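Local structure of geranyltranstransferase (Roseobacter denitrificans, 4LLS) at residues N109-R114 / V119-D124; A33-H38 / G62-G67; A163-A168 / T201-G206. The protein probably condenses isopentenyl diphosphate with an allylic diphosphate such as farnesyl diphosphate to give a longer prenyl diphosphate, using divalent metal ions. All blocks are in the same frame, centred on the assembly; numbering follows the deposited sequence.

How the contacts relate
Contact 2 is a buried contact, while contacts 1 and 3 are only partly buried, contact 1 lying beside the bound diphosphates, with two of its touching residues exposed, and contact 3 beside the second subunit. The chemistry follows the place. Contact 1 is polar and charged, contact 2 lays an arginine against an N-terminal helix, and contact 3 is small apolar packing between two helices. Contacts 1 and 2 share isopentenyl diphosphate, gripped by Arg114 from one and by Lys63 and Arg66 from the other, and they meet where Arg114 packs on Gly62. Arg66 also lies against Leu204 and Ile205, joining contact 2 to contact 3.

Contact 1: N109-R114 / V119-D124; sequences NDDMRR and VHKKWD. With IPE (3-methylbut-3-enyl trihydrogen diphosphate), chain C; GST (geranyl S-thiolodiphosphate), chain D.
His120 reaches across from the short helix 119-122 to the backbone of Asp110, and the bond it makes is a weak one: NE2 to O is 3.0 Å with an N-H...O angle of 126°. The ring gets there because CG sits between the backbone N and the carbonyl carbon (chi1 58°), and NE2 also has a weak bond to Asp103 O. Thr118 OG1 is a further partner of Asp110 O, while the Asp110 carboxylate makes a salt bridge with Lys256 through OD2.

The charged pair on the exposed side is looser. Asp111 OD2 and Lys121 NZ form a long salt bridge at 3.8 Å, and the place of OD2 is not fully certain in the model.

Ligand binding falls to the two arginines. Arg113, its chain bent at two torsions, points NH2 nearly straight at O1A of geranyl S-thiolodiphosphate (2.8 Å, 176°) and NH1 at O3A (2.9 Å); Asp103 holds NH1 as well. Arg114 keeps its chain extended from CG to NE and meets isopentenyl diphosphate edge-on, NE to O1B at 2.9 Å and NH1 to O3B at 2.8 Å.

The loop continues directly from the first aspartate-rich motif, DDxxxxD, whose Asp102 and Asp108 bind calcium. Neighbouring arginines thus hold different ligands, one isopentenyl diphosphate and the other an allylic analogue, and their positive charge probably helps offset the negative charge of both diphosphates.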
loop_
_atom_site.group_PDB
_atom_site.type_symbol
_atom_site.label_atom_id
_atom_site.label_comp_id
_atom_site.label_asym_id
_atom_site.label_seq_id
_atom_site.Cartn_x
_atom_site.Cartn_y
_atom_site.Cartn_z
ATOM N N ASN A 109 -19.079 -1.763 -5.644
ATOM C CA ASN A 109 -19.614 -2.720 -6.601
ATOM C C ASN A 109 -19.945 -2.044 -7.929
ATOM O O ASN A 109 -21.098 -2.028 -8.378
ATOM C CB ASN A 109 -20.887 -3.373 -6.012
ATOM C CG ASN A 109 -21.361 -4.564 -6.808
ATOM O OD1 ASN A 109 -22.534 -4.929 -6.720
ATOM N ND2 ASN A 109 -20.489 -5.161 -7.595
ATOM N N ASP A 110 -18.912 -1.544 -8.601
ATOM C CA ASP A 110 -19.075 -0.880 -9.876
ATOM C C ASP A 110 -18.420 -1.637 -11.013
ATOM O O ASP A 110 -17.326 -2.185 -10.856
ATOM C CB ASP A 110 -18.465 0.506 -9.792
ATOM C CG ASP A 110 -19.472 1.541 -9.423
ATOM O OD1 ASP A 110 -19.485 1.949 -8.247
ATOM O OD2 ASP A 110 -20.288 1.923 -10.304
ATOM N N ASP A 111 -19.107 -1.664 -12.153
ATOM C CA ASP A 111 -18.696 -2.427 -13.320
ATOM C C ASP A 111 -17.848 -1.659 -14.338
ATOM O O ASP A 111 -17.174 -2.273 -15.165
ATOM C CB ASP A 111 -19.947 -2.951 -14.065
ATOM C CG ASP A 111 -20.721 -3.991 -13.284
ATOM O OD1 ASP A 111 -21.839 -4.336 -13.745
ATOM O OD2 ASP A 111 -20.192 -4.551 -12.300
ATOM N N MET A 112 -17.877 -0.328 -14.264
ATOM C CA MET A 112 -17.199 0.523 -15.219
ATOM C C MET A 112 -16.483 1.673 -14.513
ATOM O O MET A 112 -16.984 2.212 -13.525
ATOM C CB MET A 112 -18.207 1.062 -16.234
ATOM C CG MET A 112 -17.595 1.884 -17.351
ATOM S SD MET A 112 -18.810 2.407 -18.596
ATOM C CE MET A 112 -19.900 3.438 -17.608
ATOM N N ARG A 113 -15.302 1.999 -15.018
ATOM C CA ARG A 113 -14.462 3.091 -14.494
ATOM C C ARG A 113 -13.651 3.573 -15.704
ATOM O O ARG A 113 -13.065 2.782 -16.425
ATOM C CB ARG A 113 -13.560 2.515 -13.377
ATOM C CG ARG A 113 -12.338 3.320 -12.919
ATOM C CD ARG A 113 -12.672 4.478 -12.024
ATOM N NE ARG A 113 -13.251 4.105 -10.730
ATOM C CZ ARG A 113 -13.939 4.960 -9.996
ATOM N NH1 ARG A 113 -14.515 4.560 -8.888
ATOM N NH2 ARG A 113 -13.961 6.255 -10.317
ATOM N N ARG A 114 -13.614 4.882 -15.900
ATOM C CA ARG A 114 -12.870 5.488 -17.007
ATOM C C ARG A 114 -13.260 4.892 -18.375
ATOM O O ARG A 114 -12.415 4.785 -19.284
ATOM C CB ARG A 114 -11.355 5.390 -16.794
ATOM C CG ARG A 114 -10.874 6.241 -15.619
ATOM C CD ARG A 114 -9.491 5.807 -15.177
ATOM N NE ARG A 114 -8.982 6.583 -14.051
ATOM C CZ ARG A 114 -7.832 6.322 -13.447
ATOM N NH1 ARG A 114 -7.460 7.026 -12.399
ATOM N NH2 ARG A 114 -7.093 5.292 -13.876
ATOM N N VAL A 119 -11.455 -3.698 -12.845
ATOM C CA VAL A 119 -10.535 -4.794 -12.792
ATOM C C VAL A 119 -11.228 -6.111 -12.432
ATOM O O VAL A 119 -10.901 -7.156 -12.999
ATOM C CB VAL A 119 -9.355 -4.510 -11.832
ATOM C CG1 VAL A 119 -8.524 -5.748 -11.600
ATOM C CG2 VAL A 119 -8.497 -3.414 -12.440
ATOM N N HIS A 120 -12.075 -6.095 -11.401
ATOM C CA HIS A 120 -12.688 -7.340 -10.949
ATOM C C HIS A 120 -13.638 -7.917 -11.998
ATOM O O HIS A 120 -13.930 -9.090 -11.963
ATOM C CB HIS A 120 -13.403 -7.179 -9.648
ATOM C CG HIS A 120 -14.480 -6.161 -9.651
ATOM N ND1 HIS A 120 -15.816 -6.484 -9.807
ATOM C CD2 HIS A 120 -14.435 -4.822 -9.490
ATOM C CE1 HIS A 120 -16.533 -5.376 -9.755
ATOM N NE2 HIS A 120 -15.722 -4.362 -9.529
ATOM N N LYS A 121 -14.153 -7.056 -12.863
ATOM C CA LYS A 121 -15.032 -7.501 -13.963
ATOM C C LYS A 121 -14.239 -8.101 -15.111
ATOM O O LYS A 121 -14.590 -9.160 -15.638
ATOM C CB LYS A 121 -15.884 -6.329 -14.456
ATOM C CG LYS A 121 -17.104 -6.045 -13.613
ATOM C CD LYS A 121 -18.136 -7.146 -13.797
ATOM C CE LYS A 121 -19.133 -7.162 -12.659
ATOM N NZ LYS A 121 -20.087 -8.297 -12.789
ATOM N N LYS A 122 -13.142 -7.455 -15.498
ATOM C CA LYS A 122 -12.294 -7.924 -16.571
ATOM C C LYS A 122 -11.482 -9.163 -16.184
ATOM O O LYS A 122 -11.167 -10.012 -17.012
ATOM C CB LYS A 122 -11.385 -6.796 -17.050
ATOM C CG LYS A 122 -10.526 -7.119 -18.255
ATOM C CD LYS A 122 -9.989 -5.845 -18.888
ATOM C CE LYS A 122 -8.907 -6.125 -19.918
ATOM N NZ LYS A 122 -9.440 -6.880 -21.074
ATOM N N TRP A 123 -11.100 -9.229 -14.919
ATOM C CA TRP A 123 -10.418 -10.382 -14.393
ATOM C C TRP A 123 -11.319 -11.048 -13.339
ATOM O O TRP A 123 -12.293 -11.711 -13.701
ATOM C CB TRP A 123 -9.034 -9.941 -13.855
ATOM C CG TRP A 123 -8.032 -9.659 -14.936
ATOM C CD1 TRP A 123 -7.238 -10.554 -15.552
ATOM C CD2 TRP A 123 -7.746 -8.386 -15.543
ATOM N NE1 TRP A 123 -6.445 -9.935 -16.481
ATOM C CE2 TRP A 123 -6.747 -8.598 -16.504
ATOM C CE3 TRP A 123 -8.156 -7.076 -15.290
ATOM C CZ2 TRP A 123 -6.234 -7.567 -17.304
ATOM C CZ3 TRP A 123 -7.654 -6.054 -16.092
ATOM C CH2 TRP A 123 -6.695 -6.307 -17.081
ATOM N N ASP A 124 -11.056 -10.833 -12.050
ATOM C CA ASP A 124 -11.834 -11.381 -10.952
ATOM C C ASP A 124 -11.457 -10.633 -9.663
ATOM O O ASP A 124 -10.593 -9.733 -9.706
ATOM C CB ASP A 124 -11.608 -12.906 -10.806
ATOM C CG ASP A 124 -10.146 -13.285 -10.635
ATOM O OD1 ASP A 124 -9.782 -14.415 -11.019
ATOM O OD2 ASP A 124 -9.330 -12.499 -10.095
HETATM C C1 IPE C . -12.572 9.804 -8.783
HETATM O O1 IPE C . -11.480 10.730 -8.955
HETATM C C2 IPE C . -12.614 9.374 -7.321
HETATM C C3 IPE C . -12.819 10.557 -6.409
HETATM C C4 IPE C . -11.949 10.857 -5.447
HETATM C C5 IPE C . -14.102 11.329 -6.477
HETATM P PA IPE C . -11.255 11.431 -10.370
HETATM O O1A IPE C . -12.559 12.094 -10.836
HETATM O O2A IPE C . -10.095 12.306 -10.216
HETATM O O3A IPE C . -10.893 10.236 -11.347
HETATM P PB IPE C . -9.898 9.992 -12.603
HETATM O O1B IPE C . -10.575 8.920 -13.442
HETATM O O2B IPE C . -9.762 11.293 -13.342
HETATM O O3B IPE C . -8.601 9.588 -11.945
HETATM P PA GST D . -16.493 7.551 -7.668
HETATM O O1A GST D . -15.491 7.934 -8.755
HETATM O O2A GST D . -17.837 8.261 -7.765
HETATM O O3A GST D . -16.628 6.042 -7.498
HETATM O O1B GST D . -15.808 8.060 -6.325
HETATM P PB GST D . -16.567 8.124 -4.935
HETATM O O2B GST D . -17.500 9.247 -4.821
HETATM O O3B GST D . -17.202 6.727 -4.620
HETATM S S1 GST D . -15.060 8.510 -3.699
HETATM C C1 GST D . -14.082 7.091 -4.060
HETATM C C2 GST D . -13.219 6.665 -2.895
HETATM C C3 GST D . -11.941 7.057 -2.775
HETATM C C10 GST D . -11.327 8.025 -3.727
HETATM C C4 GST D . -11.114 6.621 -1.614
HETATM C C5 GST D . -11.325 5.115 -1.408
HETATM C C6 GST D . -10.509 4.608 -0.264
HETATM C C7 GST D . -10.087 3.330 -0.154
HETATM C C9 GST D . -10.358 2.193 -1.115
HETATM C C8 GST D . -9.246 3.070 1.056
#

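Contact 2: A33-H38 / G62-G67; sequences AAVQAH and GKRLRG. With IPE (3-methylbut-3-enyl trihydrogen diphosphate), chain C.
The backbones come nearest at Val35 and Gly67, CA to CA 7.2 Å, where helix 22-43 passes the start of helix 65-76. In this all-alpha isoprenoid synthase fold, the second segment carries the GKRLR sequence that holds isopentenyl diphosphate. At Gly67 a CB would sit tight against Val35 CG2.

Arg64, the N-cap residue of helix 65-76, fills the gap between the backbones. Val35 puts CG1 anti to its own backbone N (chi1 169°), and this methyl lies over the centre of one guanidinium face, 3.7 Å above the plane. Gln36 comes to the edge instead: OE1 lies 3.0 Å from Arg64 NH2, the amide and guanidinium planes 48° apart, while NE2 bonds to Asp40. Arg64 is further fixed by a salt bridge from NH1 to Glu92 and a bond from NH2 to Thr59 O. With an alanine here, Val35 would probably face a gap and Glu92 would be likely to lose its charge partner.

Lys63 and Arg66, on the same segment, turn to the ligand. Arg66 NH2 donates to O2A of isopentenyl diphosphate at 2.9 Å. Lys63 NZ bridges both its phosphates, to O1A and to O2B, each at 2.8 Å.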
loop_
_atom_site.group_PDB
_atom_site.type_symbol
_atom_site.label_atom_id
_atom_site.label_comp_id
_atom_site.label_asym_id
_atom_site.label_seq_id
_atom_site.Cartn_x
_atom_site.Cartn_y
_atom_site.Cartn_z
ATOM N N ALA A 33 0.188 12.753 -20.717
ATOM C CA ALA A 33 1.057 11.917 -21.543
ATOM C C ALA A 33 2.328 11.505 -20.752
ATOM O O ALA A 33 2.755 10.346 -20.860
ATOM C CB ALA A 33 1.429 12.641 -22.841
ATOM N N ALA A 34 2.897 12.417 -19.966
ATOM C CA ALA A 34 4.086 12.141 -19.178
ATOM C C ALA A 34 3.848 11.094 -18.086
ATOM O O ALA A 34 4.652 10.190 -17.926
ATOM C CB ALA A 34 4.663 13.378 -18.560
ATOM N N VAL A 35 2.703 11.178 -17.411
ATOM C CA VAL A 35 2.364 10.179 -16.396
ATOM C C VAL A 35 2.164 8.818 -17.042
ATOM O O VAL A 35 2.651 7.807 -16.546
ATOM C CB VAL A 35 1.139 10.618 -15.588
ATOM C CG1 VAL A 35 0.634 9.462 -14.728
ATOM C CG2 VAL A 35 1.477 11.801 -14.716
ATOM N N GLN A 36 1.440 8.761 -18.144
ATOM C CA GLN A 36 1.237 7.481 -18.814
ATOM C C GLN A 36 2.555 6.885 -19.272
ATOM O O GLN A 36 2.783 5.686 -19.068
ATOM C CB GLN A 36 0.247 7.569 -19.959
ATOM C CG GLN A 36 -0.082 6.206 -20.565
ATOM C CD GLN A 36 -0.870 5.357 -19.601
ATOM O OE1 GLN A 36 -1.949 5.766 -19.146
ATOM N NE2 GLN A 36 -0.258 4.260 -19.146
ATOM N N ALA A 37 3.450 7.725 -19.787
ATOM C CA ALA A 37 4.753 7.235 -20.261
ATOM C C ALA A 37 5.560 6.663 -19.124
ATOM O O ALA A 37 6.229 5.649 -19.273
ATOM C CB ALA A 37 5.514 8.335 -20.940
ATOM N N HIS A 38 5.460 7.278 -17.955
ATOM C CA HIS A 38 6.210 6.831 -16.798
ATOM C C HIS A 38 5.649 5.521 -16.257
ATOM O O HIS A 38 6.422 4.613 -15.941
ATOM C CB HIS A 38 6.258 7.887 -15.684
ATOM C CG HIS A 38 7.528 7.826 -14.903
ATOM N ND1 HIS A 38 7.613 7.414 -13.591
ATOM C CD2 HIS A 38 8.807 7.955 -15.336
ATOM C CE1 HIS A 38 8.890 7.395 -13.225
ATOM N NE2 HIS A 38 9.624 7.734 -14.268
ATOM N N GLY A 62 -7.768 8.516 -16.986
ATOM C CA GLY A 62 -7.959 9.496 -15.936
ATOM C C GLY A 62 -7.557 10.875 -16.345
ATOM O O GLY A 62 -6.794 11.072 -17.299
ATOM N N LYS A 63 -8.091 11.856 -15.638
ATOM C CA LYS A 63 -7.737 13.243 -15.884
ATOM C C LYS A 63 -6.312 13.586 -15.455
ATOM O O LYS A 63 -5.726 14.594 -15.926
ATOM C CB LYS A 63 -8.693 14.168 -15.174
ATOM C CG LYS A 63 -10.147 14.082 -15.618
ATOM C CD LYS A 63 -11.034 14.972 -14.758
ATOM C CE LYS A 63 -11.213 14.430 -13.354
ATOM N NZ LYS A 63 -11.936 13.134 -13.400
ATOM N N ARG A 64 -5.749 12.797 -14.542
ATOM C CA ARG A 64 -4.455 13.108 -13.924
ATOM C C ARG A 64 -4.428 14.381 -13.111
ATOM O O ARG A 64 -3.375 15.038 -12.987
ATOM C CB ARG A 64 -3.307 13.092 -14.935
ATOM C CG ARG A 64 -3.305 11.926 -15.859
ATOM C CD ARG A 64 -3.262 10.607 -15.147
ATOM N NE ARG A 64 -2.874 9.542 -16.076
ATOM C CZ ARG A 64 -2.788 8.263 -15.773
ATOM N NH1 ARG A 64 -2.966 7.841 -14.514
ATOM N NH2 ARG A 64 -2.380 7.413 -16.717
ATOM N N LEU A 65 -5.530 14.756 -12.497
ATOM C CA LEU A 65 -5.527 15.946 -11.685
ATOM C C LEU A 65 -4.413 15.897 -10.627
ATOM O O LEU A 65 -3.711 16.889 -10.390
ATOM C CB LEU A 65 -6.873 16.143 -10.991
ATOM C CG LEU A 65 -6.995 17.229 -9.929
ATOM C CD1 LEU A 65 -6.805 18.615 -10.524
ATOM C CD2 LEU A 65 -8.327 17.151 -9.188
ATOM N N ARG A 66 -4.298 14.783 -9.915
ATOM C CA ARG A 66 -3.391 14.718 -8.786
ATOM C C ARG A 66 -1.937 14.720 -9.287
ATOM O O ARG A 66 -1.111 15.480 -8.802
ATOM C CB ARG A 66 -3.681 13.467 -7.948
ATOM C CG ARG A 66 -4.993 13.602 -7.211
ATOM C CD ARG A 66 -5.554 12.264 -6.747
ATOM N NE ARG A 66 -6.945 12.381 -6.287
ATOM C CZ ARG A 66 -8.012 12.426 -7.087
ATOM N NH1 ARG A 66 -9.223 12.529 -6.537
ATOM N NH2 ARG A 66 -7.890 12.393 -8.396
ATOM N N GLY A 67 -1.635 13.930 -10.300
ATOM C CA GLY A 67 -0.308 14.025 -10.889
ATOM C C GLY A 67 0.042 15.369 -11.494
ATOM O O GLY A 67 1.162 15.908 -11.327
HETATM C C1 IPE C . -12.572 9.804 -8.783
HETATM O O1 IPE C . -11.480 10.730 -8.955
HETATM C C2 IPE C . -12.614 9.374 -7.321
HETATM C C3 IPE C . -12.819 10.557 -6.409
HETATM C C4 IPE C . -11.949 10.857 -5.447
HETATM C C5 IPE C . -14.102 11.329 -6.477
HETATM P PA IPE C . -11.255 11.431 -10.370
HETATM O O1A IPE C . -12.559 12.094 -10.836
HETATM O O2A IPE C . -10.095 12.306 -10.216
HETATM O O3A IPE C . -10.893 10.236 -11.347
HETATM P PB IPE C . -9.898 9.992 -12.603
HETATM O O1B IPE C . -10.575 8.920 -13.442
HETATM O O2B IPE C . -9.762 11.293 -13.342
HETATM O O3B IPE C . -8.601 9.588 -11.945
#

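Contact 3: A163-A168 / T201-G206; sequences ARASGA and TGALIG
Leu204 and Ser166 meet through matching first torsions: each carries its gamma atom anti to the carbonyl carbon, at a chi1 of -62°. In Leu204 the next torsion sets CD1 anti to CA (chi2 -166°), which leaves CD2 as the branch that swings across, 3.7 Å from Ser166 OG. That hydroxyl is not left for the methyl alone, since OG is hydrogen-bonded to Leu162 O one turn back in its own helix.

Most of the remaining contact is alanine on alanine. The CA atoms of Ala165 and Ala203 lie 5.1 Å apart, a closeness that side chains of a single methyl allow. The two CB atoms are 4.2 Å from each other, but each methyl comes nearer to a backbone oxygen: Ala203 CB sits 3.3 Å from Ala165 O, and Ala165 CB lies 3.9 Å from Ala203 O. Leu204 CD2 completes the patch, 4.4 Å from Ala165 CB.

This is close helix packing within the all-alpha isoprenoid synthase bundle: the C-terminal end of helix 152-166 set against the middle of helix 190-215. Helix 81-102 covers the contact, with Ile91 and Leu94 on Leu204 and Leu94 again on Ser166. Between nearest atoms, the side chain of Leu204 stands about 6 Å from geranyl S-thiolodiphosphate and about 7 Å from isopentenyl diphosphate, which sets Leu204 close behind the ligand pocket, to which Thr201 belongs.

Behind helix 152-166 lies the second subunit. Arg164 NE makes a salt bridge to Glu141 of that chain, and Thr137 of the same chain packs on Ser166. The helix closes with Gly167 N bonded to Ala163 O, and a CB on Gly167 would be crowded by that same oxygen.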
loop_
_atom_site.group_PDB
_atom_site.type_symbol
_atom_site.label_atom_id
_atom_site.label_comp_id
_atom_site.label_asym_id
_atom_site.label_seq_id
_atom_site.Cartn_x
_atom_site.Cartn_y
_atom_site.Cartn_z
ATOM N N ALA A 163 2.083 8.319 3.450
ATOM C CA ALA A 163 1.509 7.299 4.306
ATOM C C ALA A 163 0.488 7.887 5.227
ATOM O O ALA A 163 -0.581 7.296 5.413
ATOM C CB ALA A 163 2.578 6.577 5.113
ATOM N N ARG A 164 0.757 9.059 5.790
ATOM C CA ARG A 164 -0.228 9.701 6.642
ATOM C C ARG A 164 -1.483 10.197 5.911
ATOM O O ARG A 164 -2.590 10.108 6.450
ATOM C CB ARG A 164 0.438 10.797 7.493
ATOM C CG ARG A 164 1.387 10.133 8.448
ATOM C CD ARG A 164 2.015 11.102 9.359
ATOM N NE ARG A 164 2.679 10.367 10.428
ATOM C CZ ARG A 164 3.760 10.816 11.024
ATOM N NH1 ARG A 164 4.307 10.112 12.008
ATOM N NH2 ARG A 164 4.276 11.954 10.632
ATOM N N ALA A 165 -1.311 10.693 4.694
ATOM C CA ALA A 165 -2.457 11.061 3.861
ATOM C C ALA A 165 -3.305 9.838 3.503
ATOM O O ALA A 165 -4.504 9.956 3.310
ATOM C CB ALA A 165 -1.992 11.759 2.602
ATOM N N SER A 166 -2.648 8.701 3.265
ATOM C CA SER A 166 -3.294 7.551 2.615
ATOM C C SER A 166 -3.972 6.594 3.589
ATOM O O SER A 166 -4.788 5.765 3.180
ATOM C CB SER A 166 -2.277 6.803 1.755
ATOM O OG SER A 166 -1.768 7.629 0.702
ATOM N N GLY A 167 -3.430 6.515 4.791
ATOM C CA GLY A 167 -3.769 5.463 5.760
ATOM C C GLY A 167 -4.981 5.710 6.626
ATOM O O GLY A 167 -5.911 6.446 6.240
ATOM N N ALA A 168 -4.958 5.074 7.787
ATOM C CA ALA A 168 -6.090 5.085 8.725
ATOM C C ALA A 168 -6.297 6.370 9.494
ATOM O O ALA A 168 -7.246 6.446 10.298
ATOM C CB ALA A 168 -5.943 3.930 9.702
ATOM N N THR A 201 -11.248 12.188 0.045
ATOM C CA THR A 201 -10.735 12.807 -1.147
ATOM C C THR A 201 -9.783 13.999 -0.932
ATOM O O THR A 201 -8.866 14.260 -1.772
ATOM C CB THR A 201 -11.892 13.168 -2.079
ATOM O OG1 THR A 201 -12.665 14.181 -1.450
ATOM C CG2 THR A 201 -12.735 11.920 -2.310
ATOM N N GLY A 202 -9.914 14.710 0.186
ATOM C CA GLY A 202 -9.080 15.867 0.434
ATOM C C GLY A 202 -7.605 15.505 0.663
ATOM O O GLY A 202 -6.691 16.287 0.324
ATOM N N ALA A 203 -7.362 14.367 1.292
ATOM C CA ALA A 203 -6.013 14.064 1.740
ATOM C C ALA A 203 -5.061 13.878 0.559
ATOM O O ALA A 203 -3.942 14.410 0.578
ATOM C CB ALA A 203 -6.019 12.804 2.611
ATOM N N LEU A 204 -5.459 13.133 -0.458
ATOM C CA LEU A 204 -4.535 12.916 -1.572
ATOM C C LEU A 204 -4.403 14.180 -2.370
ATOM O O LEU A 204 -3.362 14.407 -2.968
ATOM C CB LEU A 204 -4.984 11.799 -2.515
ATOM C CG LEU A 204 -5.105 10.397 -1.957
ATOM C CD1 LEU A 204 -5.225 9.409 -3.111
ATOM C CD2 LEU A 204 -3.948 10.079 -1.009
ATOM N N ILE A 205 -5.452 14.987 -2.485
ATOM C CA ILE A 205 -5.337 16.254 -3.264
ATOM C C ILE A 205 -4.409 17.195 -2.502
ATOM O O ILE A 205 -3.558 17.880 -3.100
ATOM C CB ILE A 205 -6.745 16.858 -3.531
ATOM C CG1 ILE A 205 -7.431 16.044 -4.592
ATOM C CG2 ILE A 205 -6.612 18.311 -3.962
ATOM C CD1 ILE A 205 -8.893 16.352 -4.801
ATOM N N GLY A 206 -4.495 17.194 -1.195
ATOM C CA GLY A 206 -3.568 17.957 -0.352
ATOM C C GLY A 206 -2.126 17.523 -0.499
ATOM O O GLY A 206 -1.214 18.356 -0.594
#